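Local coordinates for sulfate transporter/antisigma-factor antagonist STAS (PDB 3T6O), which probably acts as an anti-sigma factor antagonist of the STAS family, a class that regulates sigma factors by binding their inhibitors, at residues V9-A13 against Q14-I18; E29-V32 against E33-A36; S63-I66 against E67-R71; S110-Q113 against E114-A118. One frame throughout, in Å; residues are numbered along the deposited sequence. Where two conformers were deposited one is given.

In the fold
Four local contacts, each between residues close in sequence, trace how a STAS domain is built. Contact 3 is the most buried: apolar side chains one turn apart on helix 63-76. Contact 2 repeats that spacing on helix 29-41 but lies at the surface, and the two helices meet where Val32 packs on Phe65 and Leu68, and Ile35 on Leu68. Contacts 1 and 4 form the second touching group, with centres about 12 Å apart. Contact 1, a partly buried hairpin at an edge of the mixed sheet, relies on paired backbone bonds; contact 4, an exposed helix start, relies on capping. A salt bridge and apolar packing join hairpin to helix 112-118.

Contact 1. Residues V9-A13 against Q14-I18; sequences VTHEA and QVTVI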
ATOM      1  N   VAL A   9      20.341  17.388   1.768  1.00 23.39           N
ATOM      2  CA  VAL A   9      19.210  18.277   1.548  1.00 21.53           C
ATOM      3  C   VAL A   9      19.782  19.687   1.465  1.00 22.18           C
ATOM      4  O   VAL A   9      20.425  20.128   2.386  1.00 22.66           O
ATOM      5  CB  VAL A   9      18.169  18.181   2.684  1.00 22.63           C
ATOM      6  CG1 VAL A   9      17.044  19.190   2.483  1.00 22.53           C
ATOM      7  CG2 VAL A   9      17.565  16.701   2.828  1.00 19.04           C
ATOM      8  N   THR A  10      19.554  20.381   0.357  1.00 21.27           N
ATOM      9  CA  THR A  10      20.023  21.782   0.219  1.00 22.04           C
ATOM     10  C   THR A  10      18.839  22.684  -0.142  1.00 21.46           C
ATOM     11  O   THR A  10      17.786  22.223  -0.609  1.00 20.46           O
ATOM     12  CB  THR A  10      21.108  21.895  -0.835  1.00 23.19           C
ATOM     13  OG1 THR A  10      20.678  21.191  -1.996  1.00 23.93           O
ATOM     14  CG2 THR A  10      22.495  21.315  -0.353  1.00 22.80           C
ATOM     15  N   HIS A  11      18.968  23.956   0.179  1.00 22.61           N
ATOM     16  CA  HIS A  11      17.975  24.934  -0.167  1.00 22.98           C
ATOM     17  C   HIS A  11      18.564  25.814  -1.230  1.00 23.77           C
ATOM     18  O   HIS A  11      19.545  26.491  -0.989  1.00 24.70           O
ATOM     19  CB  HIS A  11      17.668  25.763   1.055  1.00 25.12           C
ATOM     20  CG  HIS A  11      16.886  25.031   2.090  1.00 26.03           C
ATOM     21  ND1 HIS A  11      15.589  24.626   1.886  1.00 29.01           N
ATOM     22  CD2 HIS A  11      17.225  24.616   3.331  1.00 31.46           C
ATOM     23  CE1 HIS A  11      15.162  23.978   2.957  1.00 33.53           C
ATOM     24  NE2 HIS A  11      16.128  23.982   3.859  1.00 33.84           N
ATOM     25  N   GLU A  12      17.970  25.798  -2.408  1.00 22.95           N
ATOM     26  CA  GLU A  12      18.505  26.510  -3.543  1.00 24.53           C
ATOM     27  C   GLU A  12      17.344  27.213  -4.224  1.00 23.71           C
ATOM     28  O   GLU A  12      16.405  26.574  -4.672  1.00 21.02           O
ATOM     29  CB  GLU A  12      19.207  25.515  -4.481  1.00 24.66           C
ATOM     30  CG  GLU A  12      20.293  24.710  -3.788  1.00 28.44           C
ATOM     31  CD  GLU A  12      21.098  23.811  -4.754  1.00 33.05           C
ATOM     32  OE1 GLU A  12      21.436  24.281  -5.867  1.00 34.39           O
ATOM     33  OE2 GLU A  12      21.410  22.658  -4.377  1.00 28.75           O
ATOM     34  N   ALA A  13      17.383  28.528  -4.260  1.00 24.91           N
ATOM     35  CA  ALA A  13      16.364  29.314  -4.971  1.00 26.49           C
ATOM     36  C   ALA A  13      14.907  28.923  -4.572  1.00 25.32           C
ATOM     37  O   ALA A  13      14.025  28.772  -5.421  1.00 24.07           O
ATOM     38  CB  ALA A  13      16.566  29.141  -6.482  1.00 26.49           C
ATOM     39  N   GLN A  14      14.676  28.764  -3.276  1.00 24.69           N
ATOM     40  CA  GLN A  14      13.333  28.466  -2.734  1.00 25.17           C
ATOM     41  C   GLN A  14      12.830  27.088  -3.017  1.00 22.92           C
ATOM     42  O   GLN A  14      11.660  26.805  -2.828  1.00 22.97           O
ATOM     43  CB  GLN A  14      12.290  29.512  -3.127  1.00 26.75           C
ATOM     44  CG  GLN A  14      12.773  30.856  -2.717  1.00 31.64           C
ATOM     45  CD  GLN A  14      11.703  31.900  -2.643  1.00 35.83           C
ATOM     46  OE1 GLN A  14      10.761  31.801  -1.865  1.00 40.33           O
ATOM     47  NE2 GLN A  14      11.862  32.920  -3.413  1.00 37.94           N
ATOM     48  N   VAL A  15      13.751  26.220  -3.408  1.00 21.33           N
ATOM     49  CA  VAL A  15      13.459  24.844  -3.675  1.00 19.35           C
ATOM     50  C   VAL A  15      14.299  24.003  -2.723  1.00 19.56           C
ATOM     51  O   VAL A  15      15.453  24.337  -2.468  1.00 19.53           O
ATOM     52  CB  VAL A  15      13.783  24.490  -5.154  1.00 19.48           C
ATOM     53  CG1 VAL A  15      13.632  22.965  -5.409  1.00 16.87           C
ATOM     54  CG2 VAL A  15      12.888  25.331  -6.108  1.00 16.88           C
ATOM     55  N   THR A  16      13.694  22.951  -2.162  1.00 18.62           N
ATOM     56  CA  THR A  16      14.400  22.017  -1.329  1.00 18.94           C
ATOM     57  C   THR A  16      14.909  20.958  -2.270  1.00 17.25           C
ATOM     58  O   THR A  16      14.102  20.262  -2.926  1.00 17.30           O
ATOM     59  CB  THR A  16      13.461  21.363  -0.285  1.00 19.66           C
ATOM     60  OG1 THR A  16      12.957  22.353   0.626  1.00 22.29           O
ATOM     61  CG2 THR A  16      14.203  20.271   0.506  1.00 21.29           C
ATOM     62  N   VAL A  17      16.212  20.811  -2.339  1.00 16.33           N
ATOM     63  CA  VAL A  17      16.810  19.942  -3.312  1.00 15.95           C
ATOM     64  C   VAL A  17      17.292  18.731  -2.561  1.00 16.75           C
ATOM     65  O   VAL A  17      18.012  18.862  -1.591  1.00 18.33           O
ATOM     66  CB  VAL A  17      18.014  20.612  -4.057  1.00 16.67           C
ATOM     67  CG1 VAL A  17      18.648  19.629  -5.044  1.00 14.92           C
ATOM     68  CG2 VAL A  17      17.588  21.909  -4.825  1.00 17.54           C
ATOM     69  N   ILE A  18      16.870  17.547  -2.991  1.00 16.47           N
ATOM     70  CA  ILE A  18      17.355  16.279  -2.430  1.00 16.86           C
ATOM     71  C   ILE A  18      18.357  15.629  -3.394  1.00 17.85           C
ATOM     72  O   ILE A  18      18.034  15.414  -4.579  1.00 16.78           O
ATOM     73  CB  ILE A  18      16.191  15.280  -2.272  1.00 17.78           C
ATOM     74  CG1 ILE A  18      15.028  15.918  -1.511  1.00 16.86           C
ATOM     75  CG2 ILE A  18      16.690  13.879  -1.767  1.00 17.51           C
ATOM     76  CD1 ILE A  18      15.268  16.319  -0.130  1.00 18.93           C
TER
HETATM   77  O   HOH W   1      20.859  18.548  -2.254  1.00 20.19           O
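Thr10 and Val17 face each other as an antiparallel hydrogen-bonded pair and carry the middle of this beta hairpin. Thr10 N gives to Val17 O at 2.9 Å, and Val17 N returns the bond to Thr10 O at 2.7 Å. Above this pair the Thr10 hydroxyl stands between its own backbone N and carbonyl carbon (chi1 47°), which sets OG1 over Val17 CB at 3.4 Å. From there OG1 donates to the anti lone pair of Glu12 OE2, 2.9 Å away, while one water donates to both Thr10 OG1 and Val17 O. The extended Glu12 chain lies across Val17, its methylenes and carboxylate resting on CG2. On the other face Val9 CG2 runs alongside Ile18 CD1 at 3.8 Å, and Val9 CG1 meets the methyl CG2 of Thr16 at 3.6 Å, with the His11 ring flanking the Thr16 hydroxyl.

A type I' turn from Glu12 to Val15 fixes this register. Ala13 and Gln14 both take left-handed backbone conformations (phi 51° and 71°), and Glu12 and Val15 close the turn with two bonds, the straighter from Glu12 N to Val15 O at 2.9 Å. Farther out, Lys112 forms a salt bridge with Glu12 OE2, Leu116 covers Val15, and strand 50-54 continues the sheet beyond Thr16 and Ile18. With a hydroxyl and an ammonium group both gripping OE2, the Glu12 carboxylate is likely to remain ionised and held in place over Val17.

Contact 2. Residues E29-V32 against E33-A36; sequences ETEV and EQIA
Gln34 folds back over Thr30 and Glu31, one turn earlier on helix 29-41. The helix backbone places Gln34 CB 3.4 Å from Glu31 O, while CG, turned beside the backbone N (chi1 -76°), comes to 3.5 Å from Thr30 O. The amide end crosses Thr30 at a slant, with NE2 4.0 Å from the methyl CG2, a looser touch on the outer side. There Glu29 and Thr30 are exposed, and a water bridges Glu33 OE1 and Thr30 O, which also accepts from Gln34 N; Glu33 OE2 accepts from Arg108 N of the second subunit. With alanine in place of Gln34, CG and the amide are gone, which would probably leave Thr30 O less shielded and the Thr30 methyl without its neighbour.

The opposite character belongs to Ile35 and Val32. Ile35 CG1 lies 3.5 Å from Val32 O and its CG2 equally close to Glu31 O, while both residues pack on Leu68 of helix 63-76 and Val32 reaches Phe65. Ile35 N is shared between Val32 O at 3.3 Å and, weakly, Glu31 O. The chemistry is thus that of an amphipathic helix: branched aliphatic groups shield inner carbonyls, whereas on the outer side Thr30 O is met by water.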
ATOM      1  N   GLU A  29      15.375  -1.565  -1.018  1.00 36.70           N
ATOM      2  CA  GLU A  29      14.638  -1.430   0.220  1.00 36.70           C
ATOM      3  C   GLU A  29      15.506  -0.970   1.391  1.00 35.85           C
ATOM      4  O   GLU A  29      15.078  -0.143   2.146  1.00 34.86           O
ATOM      5  CB  GLU A  29      13.966  -2.768   0.530  1.00 38.67           C
ATOM      6  CG  GLU A  29      12.802  -2.665   1.434  1.00 40.04           C
ATOM      7  CD  GLU A  29      12.194  -4.041   1.731  1.00 46.43           C
ATOM      8  OE1 GLU A  29      12.284  -4.968   0.876  1.00 49.13           O
ATOM      9  OE2 GLU A  29      11.645  -4.182   2.830  1.00 47.14           O
ATOM     10  N   THR A  30      16.729  -1.477   1.494  1.00 36.77           N
ATOM     11  CA  THR A  30      17.640  -1.116   2.559  1.00 37.62           C
ATOM     12  C   THR A  30      18.047   0.334   2.530  1.00 35.56           C
ATOM     13  O   THR A  30      18.081   0.976   3.577  1.00 35.58           O
ATOM     14  CB  THR A  30      18.940  -1.963   2.495  1.00 40.83           C
ATOM     15  OG1 THR A  30      18.599  -3.337   2.643  1.00 44.27           O
ATOM     16  CG2 THR A  30      19.901  -1.590   3.625  1.00 41.18           C
ATOM     17  N   GLU A  31      18.400   0.835   1.349  1.00 33.08           N
ATOM     18  CA  GLU A  31      18.763   2.237   1.188  1.00 31.62           C
ATOM     19  C   GLU A  31      17.564   3.150   1.415  1.00 29.58           C
ATOM     20  O   GLU A  31      17.693   4.249   2.012  1.00 27.86           O
ATOM     21  CB  GLU A  31      19.351   2.505  -0.201  1.00 31.49           C
ATOM     22  CG  GLU A  31      20.730   1.841  -0.444  1.00 34.31           C
ATOM     23  CD  GLU A  31      20.626   0.372  -0.766  1.00 39.24           C
ATOM     24  OE1 GLU A  31      19.518  -0.108  -1.118  1.00 40.38           O
ATOM     25  OE2 GLU A  31      21.646  -0.338  -0.640  1.00 46.09           O
ATOM     26  N   VAL A  32      16.383   2.699   0.988  1.00 28.83           N
ATOM     27  CA  VAL A  32      15.199   3.527   1.134  1.00 27.12           C
ATOM     28  C   VAL A  32      14.902   3.703   2.629  1.00 28.61           C
ATOM     29  O   VAL A  32      14.591   4.809   3.050  1.00 27.01           O
ATOM     30  CB  VAL A  32      13.993   2.973   0.342  1.00 27.34           C
ATOM     31  CG1 VAL A  32      12.720   3.687   0.742  1.00 26.51           C
ATOM     32  CG2 VAL A  32      14.240   3.102  -1.163  1.00 25.08           C
ATOM     33  N   GLU A  33      15.080   2.651   3.435  1.00 30.79           N
ATOM     34  CA  GLU A  33      14.886   2.788   4.902  0.50 32.09           C
ATOM     35  C   GLU A  33      15.880   3.741   5.488  1.00 32.08           C
ATOM     36  O   GLU A  33      15.563   4.442   6.448  1.00 32.84           O
ATOM     37  CB  GLU A  33      15.050   1.502   5.713  0.50 34.55           C
ATOM     38  CG  GLU A  33      14.800   1.718   7.305  0.50 35.33           C
ATOM     39  CD  GLU A  33      16.058   2.053   8.188  0.50 35.95           C
ATOM     40  OE1 GLU A  33      17.197   1.788   7.750  0.50 34.03           O
ATOM     41  OE2 GLU A  33      15.898   2.561   9.347  0.50 32.39           O
ATOM     42  N   GLN A  34      17.096   3.753   4.960  1.00 31.98           N
ATOM     43  CA  GLN A  34      18.144   4.613   5.523  1.00 32.52           C
ATOM     44  C   GLN A  34      17.813   6.078   5.344  1.00 28.63           C
ATOM     45  O   GLN A  34      18.158   6.864   6.178  1.00 29.66           O
ATOM     46  CB  GLN A  34      19.508   4.383   4.866  1.00 34.27           C
ATOM     47  CG  GLN A  34      20.258   3.138   5.279  1.00 40.01           C
ATOM     48  CD  GLN A  34      21.581   3.022   4.486  1.00 45.19           C
ATOM     49  OE1 GLN A  34      22.447   3.919   4.542  1.00 49.85           O
ATOM     50  NE2 GLN A  34      21.720   1.951   3.724  1.00 45.34           N
ATOM     51  N   ILE A  35      17.162   6.442   4.254  1.00 24.89           N
ATOM     52  CA  ILE A  35      17.011   7.845   3.879  1.00 22.64           C
ATOM     53  C   ILE A  35      15.616   8.400   4.158  1.00 22.49           C
ATOM     54  O   ILE A  35      15.402   9.606   4.038  1.00 20.70           O
ATOM     55  CB  ILE A  35      17.346   8.077   2.388  1.00 21.45           C
ATOM     56  CG1 ILE A  35      16.284   7.463   1.464  1.00 20.74           C
ATOM     57  CG2 ILE A  35      18.742   7.546   2.065  1.00 20.18           C
ATOM     58  CD1 ILE A  35      16.559   7.685  -0.060  1.00 17.05           C
ATOM     59  N   ALA A  36      14.682   7.527   4.546  1.00 22.16           N
ATOM     60  CA  ALA A  36      13.248   7.882   4.602  1.00 22.21           C
ATOM     61  C   ALA A  36      12.995   9.019   5.547  1.00 22.42           C
ATOM     62  O   ALA A  36      12.293   9.980   5.206  1.00 21.14           O
ATOM     63  CB  ALA A  36      12.393   6.670   5.001  1.00 22.58           C
TER
HETATM   64  O   HOH W   2      18.088  -0.003   6.302  1.00 43.59           O

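Contact 3. Residues S63-I66 against E67-R71; sequences SSFI and ELLVR
The first turns of helix 63-76 set Phe65 beneath Leu69, a pair four residues apart. A chi1 of -178° lays the Phe65 ring along the helix toward Leu69, and chi2 63° turns a face to it; Leu69 CG sits 4.1 Å from the ring centroid and 19° off the normal, a CH-pi contact. The two methyls reach the far rim, CD1 to Phe65 CE2 and CD2 to Phe65 CZ, each at 3.7 Å. A serine in place of Leu69 has neither methyl nor the CH-pi donor, and would probably leave a gap against this face of the Phe65 ring. Leu69 N also donates to Phe65 O at 3.0 Å.

On the polar side, Glu67 curls back, CG 3.1 Å from Ser63 O; one water links OE2 with Ser63 OG, another OE1 with Ser64 O. Ser63 OG bonds to Gln98 and Ser64 OG to Glu95 of a third subunit. In relatives such as SpoIIAA a serine at the start of the equivalent helix is phosphorylated; a like role here is only inferred. Phe65 and Leu69 thus form an inward apolar i to i+4 ridge of an alpha helix whose start meets another subunit, within the STAS fold.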
ATOM      1  N   SER A  63      10.345  -0.203  -6.910  1.00 26.60           N
ATOM      2  CA  SER A  63       9.117   0.126  -6.222  1.00 26.05           C
ATOM      3  C   SER A  63       9.342   0.782  -4.875  1.00 24.03           C
ATOM      4  O   SER A  63       8.580   1.674  -4.517  1.00 20.91           O
ATOM      5  CB  SER A  63       8.228  -1.100  -6.048  1.00 27.88           C
ATOM      6  OG  SER A  63       8.973  -2.133  -5.422  1.00 34.31           O
ATOM      7  N   SER A  64      10.353   0.345  -4.132  1.00 24.13           N
ATOM      8  CA  SER A  64      10.541   0.860  -2.763  1.00 24.79           C
ATOM      9  C   SER A  64      10.835   2.352  -2.801  1.00 22.13           C
ATOM     10  O   SER A  64      10.290   3.115  -2.025  1.00 20.82           O
ATOM     11  CB  SER A  64      11.752   0.233  -2.079  1.00 26.47           C
ATOM     12  OG  SER A  64      11.599  -1.125  -1.983  1.00 30.54           O
ATOM     13  N   PHE A  65      11.696   2.756  -3.723  1.00 21.53           N
ATOM     14  CA  PHE A  65      12.050   4.148  -3.830  1.00 20.13           C
ATOM     15  C   PHE A  65      10.924   4.970  -4.421  1.00 20.28           C
ATOM     16  O   PHE A  65      10.669   6.078  -3.958  1.00 20.23           O
ATOM     17  CB  PHE A  65      13.308   4.307  -4.637  1.00 20.88           C
ATOM     18  CG  PHE A  65      13.778   5.742  -4.754  1.00 18.66           C
ATOM     19  CD1 PHE A  65      14.154   6.465  -3.630  1.00 17.97           C
ATOM     20  CD2 PHE A  65      13.816   6.367  -5.977  1.00 19.22           C
ATOM     21  CE1 PHE A  65      14.614   7.797  -3.768  1.00 18.51           C
ATOM     22  CE2 PHE A  65      14.265   7.677  -6.123  1.00 17.37           C
ATOM     23  CZ  PHE A  65      14.676   8.389  -5.000  1.00 16.34           C
ATOM     24  N   ILE A  66      10.216   4.449  -5.409  1.00 21.14           N
ATOM     25  CA  ILE A  66       9.101   5.189  -5.971  1.00 21.78           C
ATOM     26  C   ILE A  66       8.046   5.408  -4.898  1.00 22.52           C
ATOM     27  O   ILE A  66       7.449   6.475  -4.834  1.00 22.74           O
ATOM     28  CB  ILE A  66       8.476   4.501  -7.203  1.00 23.37           C
ATOM     29  CG1 ILE A  66       9.476   4.519  -8.369  1.00 24.85           C
ATOM     30  CG2 ILE A  66       7.210   5.247  -7.649  1.00 22.19           C
ATOM     31  CD1 ILE A  66       8.889   3.906  -9.656  1.00 26.23           C
ATOM     32  N   GLU A  67       7.817   4.386  -4.082  1.00 23.28           N
ATOM     33  CA  GLU A  67       6.907   4.476  -2.958  1.00 25.39           C
ATOM     34  C   GLU A  67       7.312   5.595  -1.975  1.00 22.90           C
ATOM     35  O   GLU A  67       6.463   6.378  -1.548  1.00 22.04           O
ATOM     36  CB  GLU A  67       6.851   3.159  -2.189  1.00 26.86           C
ATOM     37  CG  GLU A  67       5.991   2.135  -2.816  1.00 34.36           C
ATOM     38  CD  GLU A  67       6.073   0.765  -2.096  1.00 41.09           C
ATOM     39  OE1 GLU A  67       6.696   0.682  -0.977  1.00 43.46           O
ATOM     40  OE2 GLU A  67       5.511  -0.189  -2.679  1.00 42.41           O
ATOM     41  N   LEU A  68       8.590   5.668  -1.639  1.00 21.37           N
ATOM     42  CA  LEU A  68       9.042   6.795  -0.779  1.00 20.41           C
ATOM     43  C   LEU A  68       8.746   8.143  -1.406  1.00 19.59           C
ATOM     44  O   LEU A  68       8.250   9.041  -0.747  1.00 19.76           O
ATOM     45  CB  LEU A  68      10.532   6.726  -0.489  1.00 20.64           C
ATOM     46  CG  LEU A  68      11.095   7.786   0.499  1.00 18.59           C
ATOM     47  CD1 LEU A  68      10.373   7.784   1.861  1.00 16.32           C
ATOM     48  CD2 LEU A  68      12.573   7.521   0.675  1.00 20.15           C
ATOM     49  N   LEU A  69       9.082   8.296  -2.684  1.00 19.61           N
ATOM     50  CA  LEU A  69       8.863   9.564  -3.388  1.00 19.01           C
ATOM     51  C   LEU A  69       7.372   9.994  -3.329  1.00 19.94           C
ATOM     52  O   LEU A  69       7.040  11.188  -3.125  1.00 20.74           O
ATOM     53  CB  LEU A  69       9.375   9.471  -4.810  1.00 19.13           C
ATOM     54  CG  LEU A  69      10.894   9.420  -5.152  1.00 21.30           C
ATOM     55  CD1 LEU A  69      11.122   9.544  -6.663  1.00 19.20           C
ATOM     56  CD2 LEU A  69      11.682  10.474  -4.457  1.00 21.00           C
ATOM     57  N   VAL A  70       6.488   9.002  -3.429  1.00 20.00           N
ATOM     58  CA  VAL A  70       5.035   9.223  -3.409  1.00 20.07           C
ATOM     59  C   VAL A  70       4.638   9.724  -2.018  1.00 19.72           C
ATOM     60  O   VAL A  70       3.812  10.608  -1.894  1.00 18.80           O
ATOM     61  CB  VAL A  70       4.280   7.958  -3.852  1.00 20.82           C
ATOM     62  CG1 VAL A  70       2.794   8.013  -3.527  1.00 21.11           C
ATOM     63  CG2 VAL A  70       4.486   7.695  -5.409  1.00 21.34           C
ATOM     64  N   ARG A  71       5.275   9.198  -0.980  1.00 19.78           N
ATOM     65  CA  ARG A  71       5.018   9.680   0.379  1.00 20.68           C
ATOM     66  C   ARG A  71       5.415  11.125   0.537  1.00 19.98           C
ATOM     67  O   ARG A  71       4.724  11.893   1.218  1.00 23.11           O
ATOM     68  CB  ARG A  71       5.723   8.831   1.448  1.00 20.99           C
ATOM     69  CG  ARG A  71       5.262   7.413   1.503  1.00 22.87           C
ATOM     70  CD  ARG A  71       6.125   6.594   2.471  1.00 25.00           C
ATOM     71  NE  ARG A  71       5.879   7.011   3.822  1.00 25.11           N
ATOM     72  CZ  ARG A  71       6.633   6.721   4.883  1.00 28.58           C
ATOM     73  NH1 ARG A  71       7.742   6.004   4.750  1.00 30.37           N
ATOM     74  NH2 ARG A  71       6.248   7.144   6.091  1.00 26.80           N
TER
HETATM   75  O   HOH W   3       7.627  -1.944  -2.917  1.00 45.46           O
HETATM   76  O   HOH W   4       9.195   2.317   0.288  1.00 30.36           O

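Contact 4. Residues S110-Q113 against E114-A118; sequences STKQ and EALLA
Glu114, the residue with most of its surface buried here, reaches back from the first turn of helix 112-118 to Ser110. Its CG is anti to the carbonyl carbon (chi1 -69°), and the extended chain beyond it carries OE1 back past Thr111 to the Ser110 hydroxyl. Ser110 OG donates to Glu114 OE1 over a short 2.5 Å, approaching from above the carboxylate plane, and Ser110 N adds a weak bond to the same oxygen. Along the way the Glu114 chain crosses Thr111, whose OG1 comes within 3.3 Å of CG. Thr111 is the N-cap: OG1 accepts from Glu114 N at 3.2 Å in a nearly straight bond of 168°.

Gln113, second in buried surface, works mainly through its backbone, Gln113 O receiving Leu117 N at 3.1 Å. Its CG lies loosely by Leu117 CD1 at 4.2 Å, on an exposed side of the helix. Lys112 comes third, its aliphatic part running alongside Leu116, with CG 3.8 Å from Leu116 CD1. Lys112 O also takes a straight bond from Leu116 N at 2.8 Å. Inward, Leu116 and Ala115 pack on Leu52 of strand 50-54, while the Lys112 amine goes to Glu12.

An acid so near the N-terminal end of a helix would probably be stabilised as a carboxylate, and with the threonine cap it satisfies polar groups where the loop gives way to the helix.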
ATOM      1  N   SER A 110      16.334  18.006 -17.362  1.00 24.76           N
ATOM      2  CA  SER A 110      17.554  17.247 -17.643  1.00 26.06           C
ATOM      3  C   SER A 110      18.650  17.532 -16.646  1.00 24.67           C
ATOM      4  O   SER A 110      19.442  16.670 -16.399  1.00 25.45           O
ATOM      5  CB  SER A 110      18.064  17.463 -19.077  1.00 28.56           C
ATOM      6  OG  SER A 110      18.435  18.790 -19.252  1.00 32.33           O
ATOM      7  N   THR A 111      18.677  18.731 -16.073  1.00 23.77           N
ATOM      8  CA  THR A 111      19.693  19.120 -15.107  1.00 23.54           C
ATOM      9  C   THR A 111      19.047  19.935 -13.980  1.00 21.26           C
ATOM     10  O   THR A 111      17.951  20.469 -14.131  1.00 21.29           O
ATOM     11  CB  THR A 111      20.795  19.997 -15.747  1.00 24.65           C
ATOM     12  OG1 THR A 111      20.220  21.252 -16.083  1.00 25.39           O
ATOM     13  CG2 THR A 111      21.412  19.363 -17.041  1.00 28.43           C
ATOM     14  N   LYS A 112      19.735  20.026 -12.866  1.00 19.98           N
ATOM     15  CA  LYS A 112      19.292  20.844 -11.749  1.00 19.33           C
ATOM     16  C   LYS A 112      19.101  22.314 -12.130  1.00 21.18           C
ATOM     17  O   LYS A 112      18.104  22.944 -11.727  1.00 20.22           O
ATOM     18  CB  LYS A 112      20.286  20.764 -10.580  1.00 19.54           C
ATOM     19  CG  LYS A 112      19.807  21.606  -9.390  1.00 18.41           C
ATOM     20  CD  LYS A 112      20.498  21.292  -8.075  1.00 21.55           C
ATOM     21  CE  LYS A 112      21.992  21.536  -8.103  1.00 24.13           C
ATOM     22  NZ  LYS A 112      22.489  21.506  -6.668  1.00 25.54           N
ATOM     23  N   GLN A 113      20.073  22.866 -12.857  1.00 22.54           N
ATOM     24  CA  GLN A 113      20.014  24.269 -13.296  1.00 24.34           C
ATOM     25  C   GLN A 113      18.739  24.534 -14.076  1.00 24.34           C
ATOM     26  O   GLN A 113      18.027  25.490 -13.780  1.00 24.38           O
ATOM     27  CB  GLN A 113      21.222  24.638 -14.127  1.00 26.84           C
ATOM     28  CG  GLN A 113      21.290  26.109 -14.566  1.00 30.42           C
ATOM     29  CD  GLN A 113      22.699  26.453 -15.097  1.00 36.50           C
ATOM     30  OE1 GLN A 113      23.643  26.615 -14.303  1.00 39.16           O
ATOM     31  NE2 GLN A 113      22.840  26.565 -16.426  1.00 33.46           N
ATOM     32  N   GLU A 114      18.415  23.656 -15.024  1.00 24.41           N
ATOM     33  CA  GLU A 114      17.175  23.791 -15.783  1.00 26.08           C
ATOM     34  C   GLU A 114      15.949  23.671 -14.888  1.00 24.21           C
ATOM     35  O   GLU A 114      14.963  24.411 -15.041  1.00 25.76           O
ATOM     36  CB  GLU A 114      17.069  22.715 -16.868  1.00 26.97           C
ATOM     37  CG  GLU A 114      18.046  22.886 -17.963  1.00 34.87           C
ATOM     38  CD  GLU A 114      17.905  21.821 -19.060  1.00 44.05           C
ATOM     39  OE1 GLU A 114      17.022  20.892 -18.959  1.00 47.25           O
ATOM     40  OE2 GLU A 114      18.699  21.946 -20.011  1.00 49.40           O
ATOM     41  N   ALA A 115      16.001  22.730 -13.964  1.00 21.39           N
ATOM     42  CA  ALA A 115      14.860  22.520 -13.073  1.00 21.10           C
ATOM     43  C   ALA A 115      14.606  23.766 -12.219  1.00 21.01           C
ATOM     44  O   ALA A 115      13.489  24.302 -12.214  1.00 20.23           O
ATOM     45  CB  ALA A 115      15.050  21.300 -12.228  1.00 17.79           C
ATOM     46  N   LEU A 116      15.676  24.280 -11.613  1.00 21.21           N
ATOM     47  CA  LEU A 116      15.580  25.470 -10.780  1.00 22.28           C
ATOM     48  C   LEU A 116      15.053  26.719 -11.489  1.00 23.37           C
ATOM     49  O   LEU A 116      14.214  27.394 -10.930  1.00 24.32           O
ATOM     50  CB  LEU A 116      16.874  25.760 -10.045  1.00 21.69           C
ATOM     51  CG  LEU A 116      17.283  24.728  -9.001  1.00 22.53           C
ATOM     52  CD1 LEU A 116      18.694  25.141  -8.501  1.00 22.79           C
ATOM     53  CD2 LEU A 116      16.243  24.534  -7.816  1.00 20.66           C
ATOM     54  N   LEU A 117      15.521  26.990 -12.706  1.00 26.17           N
ATOM     55  CA  LEU A 117      15.034  28.066 -13.540  1.00 29.37           C
ATOM     56  C   LEU A 117      13.545  27.918 -13.880  1.00 30.06           C
ATOM     57  O   LEU A 117      12.791  28.900 -13.812  1.00 31.16           O
ATOM     58  CB  LEU A 117      15.867  28.180 -14.839  1.00 31.72           C
ATOM     59  CG  LEU A 117      17.340  28.626 -14.679  1.00 33.66           C
ATOM     60  CD1 LEU A 117      18.105  28.459 -15.976  1.00 36.52           C
ATOM     61  CD2 LEU A 117      17.473  30.071 -14.184  1.00 38.51           C
ATOM     62  N   ALA A 118      13.137  26.701 -14.253  1.00 29.03           N
ATOM     63  CA  ALA A 118      11.737  26.436 -14.568  1.00 29.71           C
ATOM     64  C   ALA A 118      10.872  26.584 -13.322  1.00 29.34           C
ATOM     65  O   ALA A 118       9.785  27.098 -13.410  1.00 32.44           O
ATOM     66  CB  ALA A 118      11.567  25.034 -15.163  1.00 28.63           C
TER
HETATM   67  O   HOH W   5      15.040  19.576 -19.369  1.00 31.56           O